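Leucine aminopeptidase 2, chloroplastic (Streptomyces sp. BC16019, PDB 5LHJ) is a metalloaminopeptidase of the M17 family that acts in bottromycin maturation and probably removes unsubstituted N-terminal amino acids from peptides, using manganese ions. Local coordinates at residues V263-P274 with I339-R347; D370-A378 with D440-L448. All coordinates share one frame; numbering follows the deposited sequence.

How the contacts relate
Both contacts belong to the catalytic domain, with their centres about 13 Å apart on the same side of the chain's centre, and they follow one another in series along the sequence. Contact 1 (263-274 with 339-347) brings together D266, D343 and E345 of the dinuclear manganese site, which holds no manganese in this chain. Contact 2 (370-378 with 440-448) lies beside that site: the side chain of L374 comes within about 4 Å of that of the metal ligand K261 and about 7 Å of that of D284. R347 joins the two, its NH1 making a 2.8 Å salt bridge to OD1 of D440 while its guanidinium packs on A444.

Contact 1 of 2, residues V263-P274 with I339-R347; sequences VTFDSGGLSLKP and ITHTDNEGR
The hydroxyl OG1 of T342 is gripped by the loop 268-271 on two counts: it donates to the carbonyl oxygen O of G268 at 2.7 Å, in the carbonyl plane and on a lone pair, and accepts from the backbone N of S271 at 2.8 Å. S271 returns the bond, its OG taking the nearly straight N-H of T342 (N to OG 3.0 Å, 172°). With OG anti to its carbonyl carbon (chi1 -62°), S271 points the hydroxyl at that N-H; its CB lies over one face of the H341 ring, offset toward the rim, a CH-pi contact at 3.7 Å from the centroid. ND1 of that ring accepts the N-H of D343 in the ring plane.

The bent chain of K273 brings NZ to the syn lone pair of OD1 of D343 at 2.8 Å. NZ also makes a salt bridge to OD2 of D266, at 2.8 Å, from above the carboxylate plane, completing a D266-K273-D343 network. OD2 of D343 is hydrogen-bonded to a glycerol, probably from the crystallisation liquor. E345 approaches D266 from the opposite direction, OE1 lying 3.6 Å from OD2 of D266, and its OE2 rests against CG2 of V263.

D266, D343 and E345 are manganese ligands, so this gathering of carboxylates is a metal site without its metal here; K273 ties D266 to D343, and bound manganese would probably draw all three carboxylates together.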
loop_
_atom_site.group_PDB
_atom_site.type_symbol
_atom_site.label_atom_id
_atom_site.label_comp_id
_atom_site.label_asym_id
_atom_site.label_seq_id
_atom_site.Cartn_x
_atom_site.Cartn_y
_atom_site.Cartn_z
ATOM N N VAL A 263 -21.610 -18.410 -7.167
ATOM C CA VAL A 263 -20.222 -18.361 -7.634
ATOM C C VAL A 263 -19.407 -19.258 -6.706
ATOM O O VAL A 263 -19.146 -18.909 -5.568
ATOM C CB VAL A 263 -19.666 -16.919 -7.726
ATOM C CG1 VAL A 263 -18.211 -16.929 -8.192
ATOM C CG2 VAL A 263 -20.513 -16.113 -8.696
ATOM N N THR A 264 -19.034 -20.432 -7.206
ATOM C CA THR A 264 -18.388 -21.452 -6.399
ATOM C C THR A 264 -16.935 -21.143 -6.045
ATOM O O THR A 264 -16.433 -21.624 -5.030
ATOM C CB THR A 264 -18.487 -22.839 -7.056
ATOM O OG1 THR A 264 -17.838 -22.827 -8.335
ATOM C CG2 THR A 264 -19.966 -23.216 -7.234
ATOM N N PHE A 265 -16.265 -20.357 -6.882
ATOM C CA PHE A 265 -14.970 -19.803 -6.532
ATOM C C PHE A 265 -14.829 -18.443 -7.204
ATOM O O PHE A 265 -15.015 -18.334 -8.412
ATOM C CB PHE A 265 -13.820 -20.719 -6.943
ATOM C CG PHE A 265 -12.484 -20.185 -6.534
ATOM C CD1 PHE A 265 -12.104 -20.191 -5.204
ATOM C CD2 PHE A 265 -11.665 -19.585 -7.463
ATOM C CE1 PHE A 265 -10.898 -19.636 -4.811
ATOM C CE2 PHE A 265 -10.445 -19.040 -7.089
ATOM C CZ PHE A 265 -10.068 -19.052 -5.767
ATOM N N ASP A 266 -14.527 -17.420 -6.404
ATOM C CA ASP A 266 -14.335 -16.070 -6.906
ATOM C C ASP A 266 -12.927 -15.566 -6.558
ATOM O O ASP A 266 -12.656 -15.186 -5.415
ATOM C CB ASP A 266 -15.399 -15.144 -6.325
ATOM C CG ASP A 266 -15.214 -13.710 -6.746
ATOM O OD1 ASP A 266 -14.558 -13.462 -7.778
ATOM O OD2 ASP A 266 -15.712 -12.827 -6.023
ATOM N N SER A 267 -12.063 -15.531 -7.568
ATOM C CA SER A 267 -10.714 -14.999 -7.434
ATOM C C SER A 267 -10.648 -13.488 -7.632
ATOM O O SER A 267 -9.565 -12.922 -7.499
ATOM C CB SER A 267 -9.805 -15.617 -8.503
ATOM O OG SER A 267 -10.085 -15.003 -9.748
ATOM N N GLY A 268 -11.755 -12.864 -8.036
ATOM C CA GLY A 268 -11.756 -11.462 -8.461
ATOM C C GLY A 268 -11.583 -11.278 -9.956
ATOM O O GLY A 268 -11.765 -10.175 -10.461
ATOM N N GLY A 269 -11.237 -12.349 -10.678
ATOM C CA GLY A 269 -10.944 -12.239 -12.112
ATOM C C GLY A 269 -9.684 -11.433 -12.371
ATOM O O GLY A 269 -8.839 -11.296 -11.480
ATOM N N LEU A 270 -9.580 -10.868 -13.569
ATOM C CA LEU A 270 -8.389 -10.112 -13.977
ATOM C C LEU A 270 -8.105 -8.875 -13.115
ATOM O O LEU A 270 -6.940 -8.513 -12.923
ATOM C CB LEU A 270 -8.511 -9.665 -15.445
ATOM C CG LEU A 270 -8.561 -10.732 -16.532
ATOM C CD1 LEU A 270 -8.643 -10.055 -17.892
ATOM C CD2 LEU A 270 -7.362 -11.661 -16.473
ATOM N N SER A 271 -9.161 -8.229 -12.618
ATOM C CA SER A 271 -9.026 -7.021 -11.797
ATOM C C SER A 271 -8.478 -7.301 -10.402
ATOM O O SER A 271 -7.982 -6.375 -9.753
ATOM C CB SER A 271 -10.367 -6.299 -11.644
ATOM O OG SER A 271 -10.876 -5.859 -12.888
ATOM N N LEU A 272 -8.600 -8.550 -9.936
ATOM C CA LEU A 272 -8.199 -8.985 -8.579
ATOM C C LEU A 272 -9.157 -8.504 -7.474
ATOM O O LEU A 272 -9.948 -7.573 -7.674
ATOM C CB LEU A 272 -6.762 -8.556 -8.230
ATOM C CG LEU A 272 -5.662 -8.672 -9.285
ATOM C CD1 LEU A 272 -4.354 -8.092 -8.749
ATOM C CD2 LEU A 272 -5.506 -10.123 -9.705
ATOM N N LYS A 273 -9.073 -9.142 -6.305
ATOM C CA LYS A 273 -9.795 -8.690 -5.110
ATOM C C LYS A 273 -8.900 -7.704 -4.331
ATOM O O LYS A 273 -7.686 -7.707 -4.523
ATOM C CB LYS A 273 -10.174 -9.892 -4.228
ATOM C CG LYS A 273 -11.125 -10.862 -4.928
ATOM C CD LYS A 273 -11.799 -11.864 -4.005
ATOM C CE LYS A 273 -13.031 -11.298 -3.332
ATOM N NZ LYS A 273 -14.232 -11.294 -4.199
ATOM N N PRO A 274 -9.489 -6.851 -3.469
ATOM C CA PRO A 274 -8.688 -5.930 -2.627
ATOM C C PRO A 274 -7.717 -6.608 -1.662
ATOM O O PRO A 274 -8.001 -7.705 -1.176
ATOM C CB PRO A 274 -9.755 -5.174 -1.838
ATOM C CG PRO A 274 -10.933 -5.155 -2.749
ATOM C CD PRO A 274 -10.919 -6.487 -3.452
ATOM N N ILE A 339 -18.244 -3.641 -18.115
ATOM C CA ILE A 339 -17.455 -4.255 -17.047
ATOM C C ILE A 339 -16.306 -3.327 -16.693
ATOM O O ILE A 339 -15.277 -3.281 -17.383
ATOM C CB ILE A 339 -16.919 -5.664 -17.431
ATOM C CG1 ILE A 339 -18.059 -6.582 -17.897
ATOM C CG2 ILE A 339 -16.148 -6.289 -16.253
ATOM C CD1 ILE A 339 -19.181 -6.791 -16.899
ATOM N N THR A 340 -16.476 -2.557 -15.627
ATOM C CA THR A 340 -15.411 -1.668 -15.170
ATOM C C THR A 340 -14.532 -2.284 -14.073
ATOM O O THR A 340 -13.464 -1.748 -13.777
ATOM C CB THR A 340 -15.998 -0.334 -14.697
ATOM O OG1 THR A 340 -16.984 -0.583 -13.699
ATOM C CG2 THR A 340 -16.658 0.410 -15.883
ATOM N N HIS A 341 -14.975 -3.385 -13.460
ATOM C CA HIS A 341 -14.167 -4.112 -12.475
ATOM C C HIS A 341 -14.657 -5.558 -12.479
ATOM O O HIS A 341 -15.843 -5.793 -12.241
ATOM C CB HIS A 341 -14.312 -3.459 -11.070
ATOM C CG HIS A 341 -13.220 -3.820 -10.110
ATOM N ND1 HIS A 341 -12.974 -5.117 -9.730
ATOM C CD2 HIS A 341 -12.312 -3.062 -9.448
ATOM C CE1 HIS A 341 -11.959 -5.153 -8.881
ATOM N NE2 HIS A 341 -11.528 -3.917 -8.706
ATOM N N THR A 342 -13.763 -6.513 -12.746
ATOM C CA THR A 342 -14.155 -7.927 -12.849
ATOM C C THR A 342 -14.522 -8.587 -11.506
ATOM O O THR A 342 -15.091 -9.673 -11.496
ATOM C CB THR A 342 -13.087 -8.788 -13.560
ATOM O OG1 THR A 342 -11.901 -8.851 -12.759
ATOM C CG2 THR A 342 -12.774 -8.231 -14.943
ATOM N N ASP A 343 -14.172 -7.962 -10.387
ATOM C CA ASP A 343 -14.590 -8.428 -9.054
ATOM C C ASP A 343 -16.061 -8.122 -8.698
ATOM O O ASP A 343 -16.579 -8.695 -7.734
ATOM C CB ASP A 343 -13.656 -7.888 -7.969
ATOM C CG ASP A 343 -13.798 -8.613 -6.630
ATOM O OD1 ASP A 343 -14.021 -9.844 -6.599
ATOM O OD2 ASP A 343 -13.674 -7.937 -5.581
ATOM N N ASN A 344 -16.751 -7.270 -9.466
ATOM C CA ASN A 344 -18.198 -7.059 -9.273
ATOM C C ASN A 344 -18.989 -7.925 -10.264
ATOM O O ASN A 344 -19.868 -7.447 -10.995
ATOM C CB ASN A 344 -18.581 -5.582 -9.387
ATOM C CG ASN A 344 -18.269 -4.787 -8.123
ATOM O OD1 ASN A 344 -17.782 -5.333 -7.118
ATOM N ND2 ASN A 344 -18.563 -3.491 -8.159
ATOM N N GLU A 345 -18.675 -9.212 -10.246
ATOM C CA GLU A 345 -19.233 -10.164 -11.216
ATOM C C GLU A 345 -20.612 -10.666 -10.806
ATOM O O GLU A 345 -21.408 -11.009 -11.669
ATOM C CB GLU A 345 -18.254 -11.329 -11.461
ATOM C CG GLU A 345 -18.419 -12.566 -10.586
ATOM C CD GLU A 345 -18.111 -12.384 -9.122
ATOM O OE1 GLU A 345 -17.518 -11.354 -8.725
ATOM O OE2 GLU A 345 -18.457 -13.296 -8.351
ATOM N N GLY A 346 -20.894 -10.712 -9.500
ATOM C CA GLY A 346 -22.158 -11.239 -9.001
ATOM C C GLY A 346 -23.385 -10.551 -9.581
ATOM O O GLY A 346 -24.344 -11.211 -10.012
ATOM N N ARG A 347 -23.364 -9.216 -9.605
ATOM C CA ARG A 347 -24.520 -8.477 -10.102
ATOM C C ARG A 347 -24.752 -8.737 -11.599
ATOM O O ARG A 347 -25.890 -8.793 -12.060
ATOM C CB ARG A 347 -24.398 -6.977 -9.791
ATOM C CG ARG A 347 -23.335 -6.209 -10.572
ATOM C CD ARG A 347 -23.043 -4.872 -9.895
ATOM N NE ARG A 347 -22.353 -5.086 -8.632
ATOM C CZ ARG A 347 -21.946 -4.139 -7.781
ATOM N NH1 ARG A 347 -22.159 -2.847 -8.010
ATOM N NH2 ARG A 347 -21.317 -4.508 -6.682
HETATM O O HOH W 1 -17.474 -10.027 -5.008
HETATM O O HOH W 2 -8.555 -4.903 -7.221
#

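Contact 2 of 2, residues D370-A378 with D440-L448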
loop_
_atom_site.group_PDB
_atom_site.type_symbol
_atom_site.label_atom_id
_atom_site.label_comp_id
_atom_site.label_asym_id
_atom_site.label_seq_id
_atom_site.Cartn_x
_atom_site.Cartn_y
_atom_site.Cartn_z
ATOM N N ASP A 370 -34.071 -12.175 -4.210
ATOM C CA ASP A 370 -32.714 -12.649 -4.480
ATOM C C ASP A 370 -31.880 -12.633 -3.207
ATOM O O ASP A 370 -32.095 -11.798 -2.323
ATOM C CB ASP A 370 -32.046 -11.903 -5.632
ATOM C CG ASP A 370 -31.494 -10.573 -5.235
ATOM O OD1 ASP A 370 -30.413 -10.528 -4.575
ATOM O OD2 ASP A 370 -32.107 -9.561 -5.617
ATOM N N VAL A 371 -30.959 -13.593 -3.126
ATOM C CA VAL A 371 -30.056 -13.751 -1.995
ATOM C C VAL A 371 -28.657 -13.915 -2.557
ATOM O O VAL A 371 -28.423 -14.779 -3.415
ATOM C CB VAL A 371 -30.407 -15.003 -1.145
ATOM C CG1 VAL A 371 -29.573 -15.037 0.128
ATOM C CG2 VAL A 371 -31.888 -15.035 -0.799
ATOM N N ALA A 372 -27.731 -13.078 -2.100
ATOM C CA ALA A 372 -26.398 -13.048 -2.681
ATOM C C ALA A 372 -25.365 -12.513 -1.717
ATOM O O ALA A 372 -25.630 -11.578 -0.965
ATOM C CB ALA A 372 -26.417 -12.215 -3.960
ATOM N N THR A 373 -24.186 -13.130 -1.722
ATOM C CA THR A 373 -22.999 -12.576 -1.055
ATOM C C THR A 373 -22.397 -11.557 -2.024
ATOM O O THR A 373 -21.458 -11.857 -2.778
ATOM C CB THR A 373 -22.002 -13.685 -0.702
ATOM O OG1 THR A 373 -21.741 -14.481 -1.867
ATOM C CG2 THR A 373 -22.585 -14.584 0.391
ATOM N N LEU A 374 -22.955 -10.353 -2.032
ATOM C CA LEU A 374 -22.756 -9.462 -3.168
ATOM C C LEU A 374 -21.643 -8.443 -2.984
ATOM O O LEU A 374 -20.789 -8.344 -3.855
ATOM C CB LEU A 374 -24.073 -8.782 -3.574
ATOM C CG LEU A 374 -24.174 -8.346 -5.040
ATOM C CD1 LEU A 374 -24.065 -9.539 -5.986
ATOM C CD2 LEU A 374 -25.462 -7.593 -5.277
ATOM N N THR A 375 -21.632 -7.705 -1.873
ATOM C CA THR A 375 -20.717 -6.562 -1.742
ATOM C C THR A 375 -19.968 -6.548 -0.434
ATOM O O THR A 375 -20.530 -6.895 0.599
ATOM C CB THR A 375 -21.450 -5.210 -1.877
ATOM O OG1 THR A 375 -22.334 -4.999 -0.757
ATOM C CG2 THR A 375 -22.219 -5.166 -3.173
ATOM N N SER A 376 -18.721 -6.102 -0.486
ATOM C CA SER A 376 -17.899 -5.971 0.712
ATOM C C SER A 376 -18.165 -4.656 1.432
ATOM O O SER A 376 -17.882 -4.549 2.620
ATOM C CB SER A 376 -16.424 -6.085 0.354
ATOM O OG SER A 376 -16.072 -5.091 -0.601
ATOM N N ALA A 377 -18.727 -3.669 0.734
ATOM C CA ALA A 377 -18.932 -2.332 1.296
ATOM C C ALA A 377 -19.926 -2.365 2.453
ATOM O O ALA A 377 -19.757 -1.607 3.409
ATOM C CB ALA A 377 -19.389 -1.363 0.218
ATOM N N ALA A 378 -20.897 -3.290 2.356
ATOM C CA ALA A 378 -21.936 -3.552 3.374
ATOM C C ALA A 378 -21.333 -3.603 4.779
ATOM O O ALA A 378 -21.647 -2.754 5.639
ATOM C CB ALA A 378 -22.672 -4.849 3.046
ATOM N N ASP A 440 -21.231 1.330 -2.878
ATOM C CA ASP A 440 -21.414 0.172 -3.776
ATOM C C ASP A 440 -22.543 -0.786 -3.346
ATOM O O ASP A 440 -23.181 -1.400 -4.200
ATOM C CB ASP A 440 -20.114 -0.619 -3.971
ATOM C CG ASP A 440 -20.241 -1.676 -5.062
ATOM O OD1 ASP A 440 -20.637 -1.320 -6.201
ATOM O OD2 ASP A 440 -20.009 -2.873 -4.762
ATOM N N THR A 441 -22.797 -0.925 -2.048
ATOM C CA THR A 441 -23.876 -1.804 -1.586
ATOM C C THR A 441 -25.243 -1.317 -2.105
ATOM O O THR A 441 -26.039 -2.105 -2.630
ATOM C CB THR A 441 -23.891 -1.939 -0.043
ATOM O OG1 THR A 441 -22.630 -2.454 0.416
ATOM C CG2 THR A 441 -25.000 -2.892 0.393
ATOM N N ILE A 442 -25.471 -0.008 -2.015
ATOM C CA ILE A 442 -26.699 0.596 -2.540
ATOM C C ILE A 442 -26.704 0.570 -4.078
ATOM O O ILE A 442 -27.721 0.221 -4.706
ATOM C CB ILE A 442 -26.929 2.009 -1.944
ATOM C CG1 ILE A 442 -27.097 1.864 -0.407
ATOM C CG2 ILE A 442 -28.133 2.668 -2.617
ATOM C CD1 ILE A 442 -27.516 3.090 0.355
ATOM N N GLN A 443 -25.566 0.887 -4.691
ATOM C CA GLN A 443 -25.468 0.865 -6.152
ATOM C C GLN A 443 -25.746 -0.531 -6.717
ATOM O O GLN A 443 -26.415 -0.652 -7.738
ATOM C CB GLN A 443 -24.100 1.353 -6.624
ATOM C CG GLN A 443 -23.859 2.822 -6.324
ATOM C CD GLN A 443 -22.388 3.182 -6.299
ATOM O OE1 GLN A 443 -21.568 2.564 -6.988
ATOM N NE2 GLN A 443 -22.038 4.207 -5.525
ATOM N N ALA A 444 -25.262 -1.577 -6.033
ATOM C CA ALA A 444 -25.505 -2.956 -6.504
ATOM C C ALA A 444 -26.994 -3.307 -6.480
ATOM O O ALA A 444 -27.504 -3.975 -7.392
ATOM C CB ALA A 444 -24.710 -3.967 -5.691
ATOM N N ALA A 445 -27.689 -2.858 -5.437
ATOM C CA ALA A 445 -29.119 -3.092 -5.299
ATOM C C ALA A 445 -29.887 -2.378 -6.414
ATOM O O ALA A 445 -30.787 -2.955 -7.028
ATOM C CB ALA A 445 -29.597 -2.635 -3.919
ATOM N N LEU A 446 -29.514 -1.121 -6.681
ATOM C CA LEU A 446 -30.105 -0.348 -7.794
ATOM C C LEU A 446 -29.840 -0.996 -9.166
ATOM O O LEU A 446 -30.714 -1.028 -10.034
ATOM C CB LEU A 446 -29.579 1.093 -7.778
ATOM C CG LEU A 446 -29.993 1.919 -6.548
ATOM C CD1 LEU A 446 -29.147 3.179 -6.423
ATOM C CD2 LEU A 446 -31.476 2.268 -6.598
ATOM N N PHE A 447 -28.622 -1.500 -9.352
ATOM C CA PHE A 447 -28.243 -2.257 -10.547
ATOM C C PHE A 447 -29.202 -3.434 -10.754
ATOM O O PHE A 447 -29.767 -3.599 -11.858
ATOM C CB PHE A 447 -26.767 -2.709 -10.407
ATOM C CG PHE A 447 -26.217 -3.467 -11.575
ATOM C CD1 PHE A 447 -26.596 -4.795 -11.823
ATOM C CD2 PHE A 447 -25.267 -2.885 -12.408
ATOM C CE1 PHE A 447 -26.067 -5.504 -12.894
ATOM C CE2 PHE A 447 -24.724 -3.602 -13.470
ATOM C CZ PHE A 447 -25.133 -4.907 -13.719
ATOM N N LEU A 448 -29.382 -4.251 -9.718
ATOM C CA LEU A 448 -30.277 -5.417 -9.802
ATOM C C LEU A 448 -31.725 -5.012 -10.062
ATOM O O LEU A 448 -32.440 -5.674 -10.818
ATOM C CB LEU A 448 -30.213 -6.250 -8.523
ATOM C CG LEU A 448 -28.877 -6.909 -8.170
ATOM C CD1 LEU A 448 -29.016 -7.621 -6.829
ATOM C CD2 LEU A 448 -28.406 -7.879 -9.236
HETATM O O HOH W 3 -18.504 -3.430 -2.448
#
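Opposed torsions bring two threonine hydroxyls together: T375 holds OG1 between its backbone N and carbonyl carbon (chi1 67°), while T441 turns its own OG1 away from the helix carbonyl carbon (chi1 -58°). The two side chains slant across each other, and OG1 of T441 donates to OG1 of T375 at 2.8 Å. OG1 of T375 is also hydrogen-bonded to OD2 of D462, on strand 458-462, so this buried hydroxyl links the helix to the sheet. CB of A377 also packs against OG1 of T441, at 3.4 Å.

The methyl CG2 of T375 faces the helix separately, touching CB of A444 at 3.7 Å and lying near OD2 of D440. A valine in place of T375 would probably leave OG1 of T441 without its acceptor and OD2 of D462 without the hydroxyl that now meets it. The carboxylate of D440 is in salt bridge with R347 through OD1; its OD2 accepts a hydrogen bond from a water at 2.8 Å, and that water accepts the N-H of A377, bridging the two segments.

Further along the helix, toward L448, the contact becomes apolar. CD2 of L374 lies against CB of A444, and meets CD1 of L448 tip to tip at 3.9 Å. That same CD1 comes 3.8 Å from OD2 of D370, whose carboxylate is tied by H460 and W458.

Helix 440-449 thus packs across the C-terminal end of strand 367-372 and the loop leading to helix 377-382, an alpha/beta arrangement consistent with the M17 catalytic domain. The loop borders the metal site directly, since T373 bonds through O to K261 and through OG1 to D284, both manganese ligands.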